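Local coordinates for hypothetical protein PA2201 (Pseudomonas aeruginosa, PDB 2FEF) that is of unknown function but probably acts as an immunity protein against a PoNe-type DNase toxin, at residues Ala47-Phe52 with Glu81-Leu86. Sequence-based numbering, arbitrary orientation. Where two conformers were deposited one is given.
Sequences AALDRF and ENASTL
Leu-49 reaches from its own helix toward the neighbouring one and sends CD2 to Asn-82 and Ala-83 and CD1 to Leu-86, a compact example of how one branched side chain can serve several residues of a facing helix by directing each methyl to a different place. Its CB leaves the backbone in the direction of the partner segment, and chi1 of -71° sets CG anti to the carbonyl carbon. From there CG already meets Asn-82, its neighbour being CB of that residue at 4.2 Å. The branch then forks. CD2 lies 4.0 Å from Asn-82 CB and comes nearly as close to the backbone N of Ala-83, with the Ala-83 methyl at the limit of contact. CD1 turns instead to Leu-86, meeting its CD2 at 4.2 Å, and the two leucine side chains cross obliquely. The Leu-49 and Asn-82 side chains, by contrast, pass alongside with opposed directions.

The helices concerned, 35-54 and 66-93, belong to the all-helical N-terminal part of the protein; locally they run roughly antiparallel, and the axes of 47-52 and 81-86 come within 10.1 Å, with 148° between their directions. The apolar seam continues beyond the pair: Leu-16 of helix 12-20 also packs on Leu-49, while Ile-103 of helix 97-127 packs on Leu-86.

At the more polar margin, no direct hydrogen bond joins the segments. The amide of Asn-82 sits with ND2 3.9 Å from the Ala-48 methyl, and a water links the helices through two weak bonds, accepting from Asn-82 ND2 at 2.8 Å and donating to Ala-48 O at 3.4 Å. Segment 47-52 also borders a subunit interface, where Asp-50 OD1 hydrogen-bonds Tyr-251 OH of the second subunit.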
loop_
_atom_site.group_PDB
_atom_site.type_symbol
_atom_site.label_atom_id
_atom_site.label_comp_id
_atom_site.label_asym_id
_atom_site.label_seq_id
_atom_site.Cartn_x
_atom_site.Cartn_y
_atom_site.Cartn_z
ATOM N N ALA B 47 -1.478 -3.785 -7.363
ATOM C CA ALA B 47 -1.284 -2.403 -6.844
ATOM C C ALA B 47 0.041 -2.251 -6.090
ATOM O O ALA B 47 0.725 -1.241 -6.245
ATOM C CB ALA B 47 -2.467 -1.955 -5.956
ATOM N N ALA B 48 0.417 -3.250 -5.301
ATOM C CA ALA B 48 1.701 -3.229 -4.563
ATOM C C ALA B 48 2.900 -3.221 -5.543
ATOM O O ALA B 48 3.873 -2.494 -5.381
ATOM C CB ALA B 48 1.781 -4.455 -3.625
ATOM N N LEU B 49 2.836 -4.071 -6.547
ATOM C CA LEU B 49 3.902 -4.157 -7.544
ATOM C C LEU B 49 3.886 -2.934 -8.428
ATOM O O LEU B 49 4.937 -2.467 -8.846
ATOM C CB LEU B 49 3.740 -5.436 -8.398
ATOM C CG LEU B 49 4.045 -6.746 -7.663
ATOM C CD1 LEU B 49 3.433 -7.926 -8.369
ATOM C CD2 LEU B 49 5.543 -6.944 -7.552
ATOM N N ASP B 50 2.701 -2.384 -8.718
ATOM C CA ASP B 50 2.663 -1.161 -9.520
ATOM C C ASP B 50 3.315 0.012 -8.748
ATOM O O ASP B 50 4.107 0.802 -9.306
ATOM C CB ASP B 50 1.223 -0.807 -9.913
ATOM C CG ASP B 50 1.167 0.204 -11.035
ATOM O OD1 ASP B 50 1.579 1.368 -10.835
ATOM O OD2 ASP B 50 0.661 -0.151 -12.112
ATOM N N ARG B 51 2.990 0.109 -7.464
ATOM C CA ARG B 51 3.558 1.124 -6.559
ATOM C C ARG B 51 5.081 1.018 -6.530
ATOM O O ARG B 51 5.825 2.010 -6.662
ATOM C CB ARG B 51 2.960 0.902 -5.143
ATOM C CG ARG B 51 3.481 1.833 -4.030
ATOM C CD ARG B 51 2.373 2.189 -3.024
ATOM N NE ARG B 51 1.077 2.260 -3.707
ATOM C CZ ARG B 51 0.584 3.344 -4.311
ATOM N NH1 ARG B 51 1.238 4.486 -4.282
ATOM N NH2 ARG B 51 -0.590 3.278 -4.923
ATOM N N PHE B 52 5.551 -0.213 -6.338
ATOM C CA PHE B 52 6.987 -0.508 -6.375
ATOM C C PHE B 52 7.635 -0.063 -7.704
ATOM O O PHE B 52 8.690 0.583 -7.714
ATOM C CB PHE B 52 7.235 -2.014 -6.178
ATOM C CG PHE B 52 8.703 -2.410 -6.322
ATOM C CD1 PHE B 52 9.661 -1.918 -5.421
ATOM C CD2 PHE B 52 9.104 -3.263 -7.347
ATOM C CE1 PHE B 52 11.009 -2.291 -5.549
ATOM C CE2 PHE B 52 10.432 -3.657 -7.467
ATOM C CZ PHE B 52 11.389 -3.165 -6.588
ATOM N N GLU B 81 8.921 -11.117 -3.229
ATOM C CA GLU B 81 7.898 -11.928 -2.506
ATOM C C GLU B 81 6.495 -11.692 -3.051
ATOM O O GLU B 81 5.713 -12.609 -3.194
ATOM C CB GLU B 81 7.900 -11.619 -0.985
ATOM C CG GLU B 81 9.184 -12.020 -0.238
ATOM C CD GLU B 81 9.054 -11.940 1.303
ATOM O OE1 GLU B 81 7.933 -11.806 1.843
ATOM O OE2 GLU B 81 10.108 -12.000 1.965
ATOM N N ASN B 82 6.162 -10.433 -3.322
ATOM C CA ASN B 82 4.835 -10.114 -3.865
ATOM C C ASN B 82 4.617 -10.741 -5.232
ATOM O O ASN B 82 3.488 -11.168 -5.576
ATOM C CB ASN B 82 4.660 -8.583 -3.977
ATOM C CG ASN B 82 4.642 -7.863 -2.617
ATOM O OD1 ASN B 82 4.423 -8.457 -1.529
ATOM N ND2 ASN B 82 4.881 -6.559 -2.679
ATOM N N ALA B 83 5.681 -10.787 -6.037
ATOM C CA ALA B 83 5.593 -11.486 -7.330
ATOM C C ALA B 83 5.422 -12.985 -7.132
ATOM O O ALA B 83 4.679 -13.612 -7.875
ATOM C CB ALA B 83 6.822 -11.197 -8.240
ATOM N N SER B 84 6.101 -13.571 -6.157
ATOM C CA SER B 84 5.829 -14.994 -5.817
ATOM C C SER B 84 4.351 -15.241 -5.392
ATOM O O SER B 84 3.775 -16.256 -5.748
ATOM C CB SER B 84 6.783 -15.473 -4.705
ATOM O OG SER B 84 8.078 -15.715 -5.259
ATOM N N THR B 85 3.787 -14.331 -4.593
ATOM C CA THR B 85 2.380 -14.452 -4.157
ATOM C C THR B 85 1.470 -14.267 -5.345
ATOM O O THR B 85 0.525 -15.010 -5.514
ATOM C CB THR B 85 2.052 -13.498 -2.990
ATOM O OG1 THR B 85 3.074 -13.632 -1.992
ATOM C CG2 THR B 85 0.710 -13.840 -2.390
ATOM N N LEU B 86 1.794 -13.330 -6.223
ATOM C CA LEU B 86 1.009 -13.177 -7.454
ATOM C C LEU B 86 0.986 -14.485 -8.230
ATOM O O LEU B 86 -0.072 -14.916 -8.710
ATOM C CB LEU B 86 1.598 -12.051 -8.331
ATOM C CG LEU B 86 0.611 -11.574 -9.410
ATOM C CD1 LEU B 86 -0.500 -10.696 -8.857
ATOM C CD2 LEU B 86 1.368 -10.823 -10.538
HETATM O O HOH W 1 6.156 -4.344 -3.740
#